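Local coordinates for dihydropteroate synthase (Anaplasma phagocytophilum, PDB 6UCZ), which probably catalyses the condensation of a dihydropterin diphosphate with p-aminobenzoate to give dihydropteroate, a step of folate synthesis, at residues E180-L185 and G225-L230. Numbering follows the deposited sequence.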
loop_
_atom_site.group_PDB
_atom_site.type_symbol
_atom_site.label_atom_id
_atom_site.label_comp_id
_atom_site.label_asym_id
_atom_site.label_seq_id
_atom_site.Cartn_x
_atom_site.Cartn_y
_atom_site.Cartn_z
ATOM N N GLU A 180 17.897 6.455 4.790
ATOM C CA GLU A 180 17.112 7.647 4.471
ATOM C C GLU A 180 15.620 7.361 4.531
ATOM O O GLU A 180 14.841 8.188 5.030
ATOM C CB GLU A 180 17.488 8.183 3.090
ATOM C CG GLU A 180 18.849 8.868 3.007
ATOM C CD GLU A 180 19.113 9.433 1.621
ATOM O OE1 GLU A 180 18.154 9.483 0.810
ATOM O OE2 GLU A 180 20.270 9.827 1.344
ATOM N N ILE A 181 15.197 6.209 4.004
ATOM C CA ILE A 181 13.783 5.850 4.057
ATOM C C ILE A 181 13.320 5.776 5.503
ATOM O O ILE A 181 12.244 6.272 5.852
ATOM C CB ILE A 181 13.535 4.515 3.329
ATOM C CG1 ILE A 181 13.706 4.662 1.817
ATOM C CG2 ILE A 181 12.140 3.932 3.694
ATOM C CD1 ILE A 181 13.746 3.323 1.091
ATOM N N ILE A 182 14.136 5.171 6.366
ATOM C CA ILE A 182 13.763 5.022 7.769
ATOM C C ILE A 182 13.648 6.386 8.446
ATOM O O ILE A 182 12.697 6.647 9.198
ATOM C CB ILE A 182 14.769 4.098 8.478
ATOM C CG1 ILE A 182 14.504 2.635 8.085
ATOM C CG2 ILE A 182 14.759 4.319 9.988
ATOM C CD1 ILE A 182 15.610 1.699 8.454
ATOM N N GLU A 183 14.593 7.286 8.179
ATOM C CA GLU A 183 14.514 8.613 8.791
ATOM C C GLU A 183 13.294 9.378 8.288
ATOM O O GLU A 183 12.599 10.044 9.067
ATOM C CB GLU A 183 15.802 9.391 8.522
ATOM N N TRP A 184 13.010 9.282 6.988
ATOM C CA TRP A 184 11.848 9.954 6.413
ATOM C C TRP A 184 10.554 9.462 7.065
ATOM O O TRP A 184 9.705 10.263 7.491
ATOM C CB TRP A 184 11.862 9.695 4.904
ATOM C CG TRP A 184 10.882 10.402 3.970
ATOM C CD1 TRP A 184 11.149 11.473 3.169
ATOM C CD2 TRP A 184 9.535 10.002 3.664
ATOM N NE1 TRP A 184 10.048 11.783 2.405
ATOM C CE2 TRP A 184 9.045 10.897 2.693
ATOM C CE3 TRP A 184 8.690 8.991 4.135
ATOM C CZ2 TRP A 184 7.746 10.818 2.193
ATOM C CZ3 TRP A 184 7.405 8.909 3.633
ATOM C CH2 TRP A 184 6.946 9.808 2.665
ATOM N N LEU A 185 10.410 8.136 7.183
ATOM C CA LEU A 185 9.242 7.545 7.828
ATOM C C LEU A 185 9.163 7.913 9.303
ATOM O O LEU A 185 8.076 8.209 9.818
ATOM C CB LEU A 185 9.275 6.025 7.652
ATOM C CG LEU A 185 8.984 5.583 6.223
ATOM C CD1 LEU A 185 9.328 4.119 6.050
ATOM C CD2 LEU A 185 7.512 5.823 5.904
ATOM N N GLY A 225 13.607 -6.708 6.983
ATOM C CA GLY A 225 13.709 -6.900 8.422
ATOM C C GLY A 225 14.266 -5.697 9.163
ATOM O O GLY A 225 13.932 -5.478 10.331
ATOM N N LYS A 226 15.156 -4.929 8.520
ATOM C CA LYS A 226 15.675 -3.722 9.160
ATOM C C LYS A 226 14.581 -2.675 9.357
ATOM O O LYS A 226 14.569 -1.967 10.371
ATOM C CB LYS A 226 16.841 -3.145 8.361
ATOM C CG LYS A 226 17.523 -1.987 9.081
ATOM C CD LYS A 226 18.762 -1.492 8.352
ATOM C CE LYS A 226 19.311 -0.225 8.997
ATOM N NZ LYS A 226 20.645 0.141 8.445
ATOM N N LEU A 227 13.657 -2.555 8.410
ATOM C CA LEU A 227 12.509 -1.682 8.636
ATOM C C LEU A 227 11.591 -2.258 9.713
ATOM O O LEU A 227 11.040 -1.516 10.535
ATOM C CB LEU A 227 11.744 -1.480 7.330
ATOM C CG LEU A 227 10.578 -0.488 7.360
ATOM C CD1 LEU A 227 11.017 0.895 7.832
ATOM C CD2 LEU A 227 9.938 -0.425 5.984
ATOM N N LYS A 228 11.414 -3.584 9.718
ATOM C CA LYS A 228 10.580 -4.235 10.723
ATOM C C LYS A 228 11.127 -4.031 12.131
ATOM O O LYS A 228 10.352 -3.988 13.094
ATOM C CB LYS A 228 10.487 -5.732 10.426
ATOM C CG LYS A 228 9.588 -6.098 9.260
ATOM C CD LYS A 228 8.158 -6.214 9.715
ATOM C CE LYS A 228 8.033 -7.210 10.857
ATOM N NZ LYS A 228 6.669 -7.167 11.413
ATOM N N LYS A 229 12.453 -3.908 12.275
ATOM C CA LYS A 229 13.072 -3.752 13.588
ATOM C C LYS A 229 12.679 -2.450 14.265
ATOM O O LYS A 229 12.983 -2.269 15.447
ATOM C CB LYS A 229 14.596 -3.834 13.481
ATOM N N LEU A 230 12.020 -1.542 13.547
ATOM C CA LEU A 230 11.528 -0.316 14.158
ATOM C C LEU A 230 10.373 -0.583 15.115
ATOM O O LEU A 230 10.068 0.274 15.954
ATOM C CB LEU A 230 11.100 0.661 13.068
ATOM C CG LEU A 230 12.234 1.361 12.325
ATOM C CD1 LEU A 230 11.676 2.298 11.274
ATOM C CD2 LEU A 230 13.099 2.121 13.305
#
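Ile182 and Leu227 are the residues at which 180-185 and 225-230 approach most closely, their CA atoms 6.9 Å apart. Residues 180-185 are regular helix, with Trp184 N and Leu185 N bonded to the carbonyls of Glu180 and Ile181. In 225-230 Lys229 N bonds to Gly225 O, and Leu230 N to the O of Leu227, three residues back. No hydrogen bond passes between the segments, and the contact is apolar.

Ile182 carries most of it, and its branched CB lets one residue serve three partners. A chi1 of -76° sets CG1 beside the backbone N and CG2 beside the carbonyl carbon, spreading the two branches to different leucines. Ile182 CG1 meets Leu227 CD1 at 3.9 Å, the two side chains lying alongside one another and pointing opposite ways. Ile182 CG2 packs on CD1 of Leu230, also at 3.9 Å. At the far end, Ile182 CD1 is 4.2 Å from CG of Lys226, whose extended chain runs across it at about a right angle. Lysine suits this exposed border because its methylenes can cover the isoleucine while NZ goes on to Asn179 OD1. On the buried side, Leu227 has CG anti to the backbone N (chi1 -175°), and its CD1 reaches both Ile182 and Leu185; the 4.1 Å contact between Leu227 CD1 and Leu185 CD1 is made by side chains set nearly perpendicular. Leucine suits this buried spot, being apolar and able to bring CD1 to both neighbours. The side chain of Leu185 is about 9 Å from the bound pterin-6-yl-methyl-monophosphate.

The contact lies at the periphery of the parallel-stranded TIM-barrel fold of this family, where helix 224-228 packs against helix 174-194, which follows strand 153-157. Leu230 also touches Cys186 of the long helix, and Leu227 rests on Pro206 just beyond strand 202-205.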